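Long-range contacts in botulinum neurotoxin type C1 (Clostridium botulinum, PDB 3R4S), which binds gangliosides through this C-terminal receptor-binding fragment of its heavy chain, on which entry of the toxin into cells depends: residues A[264-272]-A[339-347]; A[15-23]-A[41-49]. All blocks are in the same frame, centred on the assembly; numbering follows the deposited sequence.

In the fold
The two contacts lie in different halves of the receptor-binding fragment and do not touch: their centres are 42 Å apart and their nearest atoms about 26 Å. Contact 2 (15-23 with 41-49) falls in the concanavalin-like N-terminal half, where a hairpin turn packs on a nearby loop; neither sialic acid lies in it. Contact 1 (264-272 with 339-347) belongs to the trefoil-like C-terminal half and sits between both sugars. Its hairpin 264-272 supplies five residues of the N-acetyl-beta-neuraminic acid pocket, while Gln346 and Thr347 line that of N-acetyl-alpha-neuraminic acid. Along the chain, contact 2 closes before contact 1 opens.

Contact 1 (A[264-272]-A[339-347]); sequences MYANSRQIV and YAIGLREQT. With SIA (N-acetyl-alpha-neuraminic acid), chain D; SLB (N-acetyl-beta-neuraminic acid), chain C.
The guanidinium of Arg269 meets Glu345 at its edge: NH2 donates to OE2 at 2.8 Å, within the guanidinium plane, and OE2 accepts on its anti lone pair. The carboxylate plane is turned 77° from the guanidinium, so the salt bridge is single rather than a two-pronged, coplanar pair. A long arginine suits this place because its chain, extended from CG to NE (chi2 179°), carries the guanidinium past Leu343 O to Glu345. Elsewhere on the rim, also in the plane, a water accepts a weak bond from NH1 and donates to Leu343 O. The Tyr265 ring carries O4 of the beta-sialic acid over one face, toward the rim.

Arg269 belongs to the type I' turn Asn267-Gln270, whose backbone grips this sugar: Ser268 N donates to O7 and Arg269 N to O10 (2.9 Å), while Ala266 O accepts from O4. The carbonyl of Arg269 turns to the other strand, accepting from Leu343 N at 2.8 Å. Beneath the turn, branched Leu343 spreads its methyls, CD1 against Ala266 CB (3.8 Å) and CD2 against Ile271 CD1 (3.8 Å). Beyond Glu345, Gln346 OE1 accepts from N5 of the alpha-sialic acid (2.8 Å), and Thr347 N donates to its O9.

In this trefoil-type half, hairpin 262-275 thus lies against strand 338-345, with Met312 of 307-314, Leu321 of 317-323 and Pro406 of 401-409 also touching their apolar side chains.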
loop_
_atom_site.group_PDB
_atom_site.type_symbol
_atom_site.label_atom_id
_atom_site.label_comp_id
_atom_site.label_asym_id
_atom_site.label_seq_id
_atom_site.Cartn_x
_atom_site.Cartn_y
_atom_site.Cartn_z
ATOM N N MET A 264 -14.672 13.357 5.093
ATOM C CA MET A 264 -14.544 14.326 6.161
ATOM C C MET A 264 -15.284 15.612 5.801
ATOM O O MET A 264 -15.102 16.173 4.716
ATOM C CB MET A 264 -13.063 14.604 6.423
ATOM C CG MET A 264 -12.757 14.980 7.834
ATOM S SD MET A 264 -10.993 15.024 8.197
ATOM C CE MET A 264 -10.845 13.487 9.115
ATOM N N TYR A 265 -16.134 16.065 6.712
ATOM C CA TYR A 265 -16.859 17.305 6.500
ATOM C C TYR A 265 -16.777 18.159 7.762
ATOM O O TYR A 265 -16.081 17.802 8.712
ATOM C CB TYR A 265 -18.308 17.017 6.122
ATOM C CG TYR A 265 -18.998 18.190 5.472
ATOM C CD1 TYR A 265 -18.415 18.851 4.395
ATOM C CD2 TYR A 265 -20.226 18.634 5.928
ATOM C CE1 TYR A 265 -19.038 19.925 3.796
ATOM C CE2 TYR A 265 -20.855 19.709 5.341
ATOM C CZ TYR A 265 -20.256 20.351 4.270
ATOM O OH TYR A 265 -20.887 21.428 3.673
ATOM N N ALA A 266 -17.459 19.298 7.775
ATOM C CA ALA A 266 -17.439 20.135 8.970
ATOM C C ALA A 266 -18.713 20.945 9.145
ATOM O O ALA A 266 -19.382 21.316 8.182
ATOM C CB ALA A 266 -16.209 21.042 8.994
ATOM N N ASN A 267 -19.020 21.225 10.402
ATOM C CA ASN A 267 -20.272 21.834 10.769
ATOM C C ASN A 267 -20.116 22.580 12.084
ATOM O O ASN A 267 -19.967 21.967 13.137
ATOM C CB ASN A 267 -21.314 20.742 10.913
ATOM C CG ASN A 267 -22.681 21.211 10.555
ATOM O OD1 ASN A 267 -23.237 22.097 11.210
ATOM N ND2 ASN A 267 -23.243 20.628 9.498
ATOM N N SER A 268 -20.141 23.905 12.012
ATOM C CA SER A 268 -19.944 24.738 13.183
ATOM C C SER A 268 -18.610 24.421 13.802
ATOM O O SER A 268 -18.492 24.357 15.016
ATOM C CB SER A 268 -21.052 24.528 14.218
ATOM O OG SER A 268 -22.311 24.908 13.699
ATOM N N ARG A 269 -17.610 24.216 12.950
ATOM C CA ARG A 269 -16.244 23.972 13.391
ATOM C C ARG A 269 -16.049 22.624 14.081
ATOM O O ARG A 269 -14.980 22.356 14.642
ATOM C CB ARG A 269 -15.748 25.101 14.284
ATOM C CG ARG A 269 -15.523 26.400 13.538
ATOM C CD ARG A 269 -15.048 27.469 14.494
ATOM N NE ARG A 269 -14.762 28.715 13.798
ATOM C CZ ARG A 269 -14.045 29.701 14.322
ATOM N NH1 ARG A 269 -13.540 29.575 15.546
ATOM N NH2 ARG A 269 -13.825 30.806 13.621
ATOM N N GLN A 270 -17.082 21.787 14.045
ATOM C CA GLN A 270 -16.950 20.403 14.470
ATOM C C GLN A 270 -16.796 19.531 13.228
ATOM O O GLN A 270 -17.655 19.542 12.345
ATOM C CB GLN A 270 -18.167 19.947 15.266
ATOM C CG GLN A 270 -18.119 18.466 15.661
ATOM C CD GLN A 270 -16.795 18.092 16.322
ATOM O OE1 GLN A 270 -16.084 17.187 15.868
ATOM N NE2 GLN A 270 -16.447 18.805 17.380
ATOM N N ILE A 271 -15.698 18.783 13.148
ATOM C CA ILE A 271 -15.535 17.826 12.052
ATOM C C ILE A 271 -16.532 16.698 12.207
ATOM O O ILE A 271 -16.764 16.206 13.316
ATOM C CB ILE A 271 -14.121 17.245 12.002
ATOM C CG1 ILE A 271 -13.115 18.365 11.745
ATOM C CG2 ILE A 271 -14.030 16.175 10.916
ATOM C CD1 ILE A 271 -11.674 17.917 11.821
ATOM N N VAL A 272 -17.142 16.312 11.092
ATOM C CA VAL A 272 -18.100 15.214 11.085
ATOM C C VAL A 272 -17.839 14.331 9.875
ATOM O O VAL A 272 -17.264 14.780 8.886
ATOM C CB VAL A 272 -19.562 15.728 11.028
ATOM C CG1 VAL A 272 -19.835 16.664 12.193
ATOM C CG2 VAL A 272 -19.832 16.436 9.699
ATOM N N TYR A 339 -12.780 13.428 24.064
ATOM C CA TYR A 339 -12.875 14.813 23.591
ATOM C C TYR A 339 -13.006 14.859 22.082
ATOM O O TYR A 339 -12.356 14.094 21.369
ATOM C CB TYR A 339 -11.649 15.619 23.998
ATOM C CG TYR A 339 -11.386 15.591 25.475
ATOM C CD1 TYR A 339 -11.842 16.610 26.298
ATOM C CD2 TYR A 339 -10.691 14.536 26.053
ATOM C CE1 TYR A 339 -11.602 16.589 27.657
ATOM C CE2 TYR A 339 -10.446 14.502 27.410
ATOM C CZ TYR A 339 -10.905 15.533 28.207
ATOM O OH TYR A 339 -10.671 15.507 29.561
ATOM N N ALA A 340 -13.851 15.758 21.592
ATOM C CA ALA A 340 -14.016 15.924 20.161
ATOM C C ALA A 340 -12.783 16.591 19.561
ATOM O O ALA A 340 -12.148 17.425 20.207
ATOM C CB ALA A 340 -15.284 16.752 19.859
ATOM N N ILE A 341 -12.445 16.210 18.330
ATOM C CA ILE A 341 -11.497 16.977 17.533
ATOM C C ILE A 341 -12.292 17.909 16.629
ATOM O O ILE A 341 -13.181 17.478 15.897
ATOM C CB ILE A 341 -10.578 16.073 16.685
ATOM C CG1 ILE A 341 -9.692 15.212 17.600
ATOM C CG2 ILE A 341 -9.737 16.926 15.742
ATOM C CD1 ILE A 341 -8.864 14.145 16.876
ATOM N N GLY A 342 -12.001 19.197 16.710
ATOM C CA GLY A 342 -12.711 20.159 15.894
ATOM C C GLY A 342 -11.737 21.072 15.195
ATOM O O GLY A 342 -10.554 20.731 15.043
ATOM N N LEU A 343 -12.224 22.223 14.746
ATOM C CA LEU A 343 -11.396 23.158 13.995
ATOM C C LEU A 343 -11.353 24.536 14.645
ATOM O O LEU A 343 -12.380 25.075 15.058
ATOM C CB LEU A 343 -11.896 23.275 12.553
ATOM C CG LEU A 343 -12.003 21.968 11.764
ATOM C CD1 LEU A 343 -12.990 22.113 10.617
ATOM C CD2 LEU A 343 -10.637 21.538 11.250
ATOM N N ARG A 344 -10.153 25.100 14.726
ATOM C CA ARG A 344 -9.960 26.431 15.284
ATOM C C ARG A 344 -9.084 27.267 14.363
ATOM O O ARG A 344 -8.222 26.747 13.649
ATOM C CB ARG A 344 -9.318 26.355 16.663
ATOM C CG ARG A 344 -7.923 25.753 16.634
ATOM C CD ARG A 344 -7.223 25.891 17.973
ATOM N NE ARG A 344 -6.974 27.290 18.309
ATOM C CZ ARG A 344 -6.332 27.689 19.403
ATOM N NH1 ARG A 344 -5.871 26.793 20.270
ATOM N NH2 ARG A 344 -6.145 28.982 19.631
ATOM N N GLU A 345 -9.305 28.575 14.393
ATOM C CA GLU A 345 -8.528 29.496 13.586
ATOM C C GLU A 345 -7.062 29.407 13.942
ATOM O O GLU A 345 -6.705 29.300 15.114
ATOM C CB GLU A 345 -9.018 30.932 13.795
ATOM C CG GLU A 345 -10.371 31.214 13.179
ATOM C CD GLU A 345 -10.797 32.652 13.388
ATOM O OE1 GLU A 345 -9.920 33.543 13.358
ATOM O OE2 GLU A 345 -12.007 32.887 13.587
ATOM N N GLN A 346 -6.216 29.465 12.921
ATOM C CA GLN A 346 -4.776 29.442 13.123
ATOM C C GLN A 346 -4.331 30.660 13.916
ATOM O O GLN A 346 -4.966 31.708 13.859
ATOM C CB GLN A 346 -4.052 29.403 11.781
ATOM C CG GLN A 346 -4.326 28.150 10.981
ATOM C CD GLN A 346 -3.501 28.084 9.717
ATOM O OE1 GLN A 346 -2.855 29.061 9.338
ATOM N NE2 GLN A 346 -3.516 26.929 9.053
ATOM N N THR A 347 -3.245 30.512 14.664
ATOM C CA THR A 347 -2.668 31.632 15.390
ATOM C C THR A 347 -1.196 31.712 15.037
ATOM O O THR A 347 -0.671 30.847 14.332
ATOM C CB THR A 347 -2.814 31.482 16.924
ATOM O OG1 THR A 347 -2.179 30.273 17.359
ATOM C CG2 THR A 347 -4.274 31.456 17.332
HETATM C C1 SIA D . 0.607 26.797 8.519
HETATM C C2 SIA D . 1.651 27.742 9.071
HETATM C C3 SIA D . 1.727 29.036 8.258
HETATM C C4 SIA D . 0.597 30.008 8.547
HETATM C C5 SIA D . 0.412 30.174 10.044
HETATM C C6 SIA D . 0.199 28.800 10.669
HETATM C C7 SIA D . -0.066 28.848 12.170
HETATM C C8 SIA D . -0.241 27.434 12.721
HETATM C C9 SIA D . -0.773 27.468 14.150
HETATM C C10 SIA D . -0.904 32.040 10.841
HETATM C C11 SIA D . -2.262 32.687 10.934
HETATM N N5 SIA D . -0.850 30.879 10.185
HETATM O O1A SIA D . 0.136 25.922 9.293
HETATM O O1B SIA D . 0.254 26.903 7.319
HETATM O O2 SIA D . 2.914 27.069 9.007
HETATM O O4 SIA D . 0.905 31.282 7.975
HETATM O O6 SIA D . 1.357 27.992 10.447
HETATM O O7 SIA D . 1.049 29.463 12.830
HETATM O O8 SIA D . -1.133 26.678 11.879
HETATM O O9 SIA D . -2.153 27.839 14.086
HETATM O O10 SIA D . 0.092 32.544 11.341
HETATM C C1 SLB C . -22.639 24.621 5.250
HETATM C C2 SLB C . -21.282 25.085 5.709
HETATM C C3 SLB C . -20.331 23.883 5.748
HETATM C C4 SLB C . -18.977 24.275 6.332
HETATM C C5 SLB C . -19.187 24.838 7.720
HETATM C C6 SLB C . -20.146 26.031 7.652
HETATM C C7 SLB C . -20.452 26.479 9.074
HETATM C C8 SLB C . -21.195 27.824 9.079
HETATM C C9 SLB C . -21.461 28.314 10.499
HETATM C C10 SLB C . -17.303 25.136 9.265
HETATM C C11 SLB C . -15.993 25.833 9.465
HETATM N N5 SLB C . -17.903 25.408 8.105
HETATM O O1A SLB C . -23.388 24.000 6.041
HETATM O O1B SLB C . -22.958 24.863 4.065
HETATM O O2 SLB C . -20.811 26.033 4.746
HETATM O O4 SLB C . -18.118 23.134 6.422
HETATM O O6 SLB C . -21.390 25.725 6.990
HETATM O O7 SLB C . -21.252 25.439 9.667
HETATM O O8 SLB C . -20.442 28.817 8.367
HETATM O O9 SLB C . -22.650 27.675 10.978
HETATM O O10 SLB C . -17.776 24.375 10.103
HETATM O O HOH W 1 -13.455 26.658 17.342
#

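Contact 2 (A[15-23]-A[41-49]); sequences SLQNRKNTL and LNPIFPFDF
Asn18 and Leu41 lie obliquely against each other, the amide nitrogen ND2 of Asn18 resting 3.6 Å from Leu41 CB. With CG opposite the backbone N (chi1 178°), the Asn18 amide reaches into the loop 41-49, where ND2 makes a weak, long hydrogen bond to Phe47 O, 3.5 Å away. A short polar side chain suits this buried position, since its CB packs on Phe47 CB while its amide can still reach one loop carbonyl, that of Phe47. A water bridges the same two residues, accepting from Asn18 N and donating to Phe47 O.

Leu41 divides its branches between two neighbours. CD1 lies over the backbone of the turn, 3.5 Å from Asn21 O, and CD2 lies 3.9 Å from Leu23 CG. The exposed Asn21 lies obliquely against Leu41, its ND2 nearest Leu41 CB.

The 15-23 segment is the end of strand 12-18 and the turn that returns the chain to strand 23-25, within an antiparallel sheet of the jelly-roll-like, concanavalin-type half of the fragment. The loop 41-49 joins two strands of that same sheet, 40-41 and 49-52, and is braced internally: Asn42 OD1 accepts from Ile44 N in an Asx turn, and Asn42 ND2 donates to Asp48 OD1.

Deeper in, the flat ring of Phe49 receives both leucines of the hairpin. The Leu23 and Phe49 side chains cross at about a right angle, with Leu23 CD1 over one face, a CH-pi contact 4.3 Å from the centroid and 26° off the ring normal. The Leu16 side chain also crosses that of Phe49 at about a right angle, its CD2 3.9 Å from Phe49 CE2. Val61 touches both Leu23 and Phe49, and the ring of Phe188 meets Phe49 edge-to-face.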
loop_
_atom_site.group_PDB
_atom_site.type_symbol
_atom_site.label_atom_id
_atom_site.label_comp_id
_atom_site.label_asym_id
_atom_site.label_seq_id
_atom_site.Cartn_x
_atom_site.Cartn_y
_atom_site.Cartn_z
ATOM N N SER A 15 18.623 -10.101 -9.780
ATOM C CA SER A 15 18.300 -8.993 -8.896
ATOM C C SER A 15 18.090 -7.762 -9.765
ATOM O O SER A 15 19.012 -6.961 -9.950
ATOM C CB SER A 15 19.444 -8.756 -7.892
ATOM O OG SER A 15 19.061 -7.836 -6.884
ATOM N N LEU A 16 16.892 -7.639 -10.329
ATOM C CA LEU A 16 16.562 -6.531 -11.224
ATOM C C LEU A 16 16.338 -5.262 -10.416
ATOM O O LEU A 16 15.381 -5.166 -9.639
ATOM C CB LEU A 16 15.321 -6.847 -12.062
ATOM C CG LEU A 16 14.913 -5.774 -13.079
ATOM C CD1 LEU A 16 16.018 -5.539 -14.120
ATOM C CD2 LEU A 16 13.623 -6.147 -13.776
ATOM N N GLN A 17 17.238 -4.298 -10.592
ATOM C CA GLN A 17 17.201 -3.049 -9.838
ATOM C C GLN A 17 17.518 -1.847 -10.709
ATOM O O GLN A 17 18.167 -1.969 -11.754
ATOM C CB GLN A 17 18.181 -3.108 -8.669
ATOM C CG GLN A 17 17.797 -4.122 -7.615
ATOM C CD GLN A 17 18.760 -4.135 -6.448
ATOM O OE1 GLN A 17 19.947 -4.399 -6.612
ATOM N NE2 GLN A 17 18.250 -3.855 -5.261
ATOM N N ASN A 18 17.042 -0.686 -10.272
ATOM C CA ASN A 18 17.361 0.591 -10.902
ATOM C C ASN A 18 18.607 1.149 -10.223
ATOM O O ASN A 18 18.568 1.524 -9.053
ATOM C CB ASN A 18 16.166 1.546 -10.749
ATOM C CG ASN A 18 16.417 2.933 -11.343
ATOM O OD1 ASN A 18 17.537 3.279 -11.731
ATOM N ND2 ASN A 18 15.357 3.735 -11.410
ATOM N N ARG A 19 19.724 1.160 -10.940
ATOM C CA ARG A 19 20.965 1.728 -10.417
ATOM C C ARG A 19 21.528 2.745 -11.414
ATOM O O ARG A 19 21.708 2.436 -12.592
ATOM C CB ARG A 19 21.992 0.627 -10.117
ATOM C CG ARG A 19 21.606 -0.296 -8.953
ATOM C CD ARG A 19 21.220 0.529 -7.734
ATOM N NE ARG A 19 20.966 -0.260 -6.523
ATOM C CZ ARG A 19 19.769 -0.413 -5.946
ATOM N NH1 ARG A 19 18.677 0.144 -6.471
ATOM N NH2 ARG A 19 19.659 -1.138 -4.837
ATOM N N LYS A 20 21.784 3.963 -10.942
ATOM C CA LYS A 20 22.262 5.040 -11.809
ATOM C C LYS A 20 21.320 5.276 -12.985
ATOM O O LYS A 20 21.753 5.323 -14.136
ATOM C CB LYS A 20 23.669 4.731 -12.319
ATOM C CG LYS A 20 24.710 4.678 -11.210
ATOM C CD LYS A 20 26.073 4.243 -11.732
ATOM C CE LYS A 20 27.078 4.104 -10.588
ATOM N NZ LYS A 20 28.414 3.622 -11.050
ATOM N N ASN A 21 20.030 5.411 -12.692
ATOM C CA ASN A 21 19.022 5.598 -13.736
ATOM C C ASN A 21 19.074 4.560 -14.874
ATOM O O ASN A 21 18.798 4.875 -16.034
ATOM C CB ASN A 21 19.089 7.016 -14.310
ATOM C CG ASN A 21 17.796 7.419 -15.003
ATOM O OD1 ASN A 21 17.803 7.853 -16.157
ATOM N ND2 ASN A 21 16.672 7.265 -14.300
ATOM N N THR A 22 19.405 3.317 -14.527
ATOM C CA THR A 22 19.476 2.223 -15.494
ATOM C C THR A 22 18.960 0.946 -14.840
ATOM O O THR A 22 19.291 0.673 -13.690
ATOM C CB THR A 22 20.936 1.947 -15.907
ATOM O OG1 THR A 22 21.607 3.184 -16.160
ATOM C CG2 THR A 22 20.999 1.068 -17.152
ATOM N N LEU A 23 18.168 0.159 -15.562
ATOM C CA LEU A 23 17.762 -1.148 -15.054
ATOM C C LEU A 23 18.867 -2.164 -15.308
ATOM O O LEU A 23 19.274 -2.371 -16.452
ATOM C CB LEU A 23 16.453 -1.609 -15.696
ATOM C CG LEU A 23 15.216 -0.789 -15.332
ATOM C CD1 LEU A 23 14.011 -1.266 -16.122
ATOM C CD2 LEU A 23 14.944 -0.882 -13.839
ATOM N N LEU A 41 11.535 5.499 -15.229
ATOM C CA LEU A 41 12.320 5.165 -14.049
ATOM C C LEU A 41 12.195 6.248 -12.998
ATOM O O LEU A 41 12.308 7.433 -13.296
ATOM C CB LEU A 41 13.797 4.996 -14.403
ATOM C CG LEU A 41 14.161 3.879 -15.368
ATOM C CD1 LEU A 41 15.668 3.615 -15.304
ATOM C CD2 LEU A 41 13.376 2.631 -15.026
ATOM N N ASN A 42 11.985 5.838 -11.758
ATOM C CA ASN A 42 11.847 6.783 -10.668
ATOM C C ASN A 42 13.230 7.047 -10.087
ATOM O O ASN A 42 13.927 6.104 -9.722
ATOM C CB ASN A 42 10.895 6.208 -9.614
ATOM C CG ASN A 42 10.659 7.153 -8.455
ATOM O OD1 ASN A 42 11.244 8.227 -8.392
ATOM N ND2 ASN A 42 9.795 6.751 -7.522
ATOM N N PRO A 43 13.644 8.327 -10.024
ATOM C CA PRO A 43 14.985 8.671 -9.524
ATOM C C PRO A 43 15.075 8.627 -8.000
ATOM O O PRO A 43 16.181 8.617 -7.462
ATOM C CB PRO A 43 15.183 10.109 -10.014
ATOM C CG PRO A 43 13.811 10.668 -10.106
ATOM C CD PRO A 43 12.900 9.517 -10.478
ATOM N N ILE A 44 13.925 8.592 -7.329
ATOM C CA ILE A 44 13.852 8.581 -5.868
ATOM C C ILE A 44 13.473 7.198 -5.354
ATOM O O ILE A 44 12.859 6.428 -6.076
ATOM C CB ILE A 44 12.761 9.554 -5.383
ATOM C CG1 ILE A 44 12.959 10.919 -6.030
ATOM C CG2 ILE A 44 12.780 9.672 -3.874
ATOM C CD1 ILE A 44 14.367 11.458 -5.835
ATOM N N PHE A 45 13.814 6.884 -4.110
ATOM C CA PHE A 45 13.316 5.645 -3.515
ATOM C C PHE A 45 11.797 5.573 -3.725
ATOM O O PHE A 45 11.090 6.570 -3.561
ATOM C CB PHE A 45 13.683 5.541 -2.024
ATOM C CG PHE A 45 13.251 4.244 -1.379
ATOM C CD1 PHE A 45 11.961 4.099 -0.870
ATOM C CD2 PHE A 45 14.117 3.169 -1.304
ATOM C CE1 PHE A 45 11.551 2.905 -0.290
ATOM C CE2 PHE A 45 13.714 1.972 -0.724
ATOM C CZ PHE A 45 12.429 1.840 -0.218
ATOM N N PRO A 46 11.281 4.393 -4.089
ATOM C CA PRO A 46 11.988 3.116 -4.160
ATOM C C PRO A 46 12.576 2.777 -5.537
ATOM O O PRO A 46 12.832 1.596 -5.773
ATOM C CB PRO A 46 10.890 2.114 -3.831
ATOM C CG PRO A 46 9.626 2.760 -4.320
ATOM C CD PRO A 46 9.863 4.245 -4.455
ATOM N N PHE A 47 12.777 3.758 -6.416
ATOM C CA PHE A 47 13.464 3.507 -7.686
ATOM C C PHE A 47 12.724 2.517 -8.598
ATOM O O PHE A 47 13.349 1.755 -9.339
ATOM C CB PHE A 47 14.885 3.005 -7.416
ATOM C CG PHE A 47 15.651 3.861 -6.454
ATOM C CD1 PHE A 47 15.954 5.177 -6.773
ATOM C CD2 PHE A 47 16.074 3.352 -5.236
ATOM C CE1 PHE A 47 16.662 5.988 -5.881
ATOM C CE2 PHE A 47 16.792 4.149 -4.339
ATOM C CZ PHE A 47 17.085 5.475 -4.668
ATOM N N ASP A 48 11.396 2.541 -8.543
ATOM C CA ASP A 48 10.562 1.661 -9.357
ATOM C C ASP A 48 10.639 2.014 -10.824
ATOM O O ASP A 48 11.018 3.132 -11.182
ATOM C CB ASP A 48 9.109 1.833 -8.929
ATOM C CG ASP A 48 8.737 3.280 -8.788
ATOM O OD1 ASP A 48 9.040 3.869 -7.727
ATOM O OD2 ASP A 48 8.179 3.843 -9.750
ATOM N N PHE A 49 10.253 1.069 -11.674
ATOM C CA PHE A 49 9.952 1.402 -13.058
ATOM C C PHE A 49 8.455 1.302 -13.316
ATOM O O PHE A 49 7.761 0.490 -12.700
ATOM C CB PHE A 49 10.800 0.610 -14.073
ATOM C CG PHE A 49 10.582 -0.897 -14.063
ATOM C CD1 PHE A 49 9.625 -1.478 -14.878
ATOM C CD2 PHE A 49 11.379 -1.727 -13.278
ATOM C CE1 PHE A 49 9.442 -2.866 -14.894
ATOM C CE2 PHE A 49 11.205 -3.109 -13.279
ATOM C CZ PHE A 49 10.236 -3.683 -14.097
HETATM O O HOH W 2 14.668 -0.824 -8.703
HETATM O O HOH W 3 14.873 8.917 -13.988
#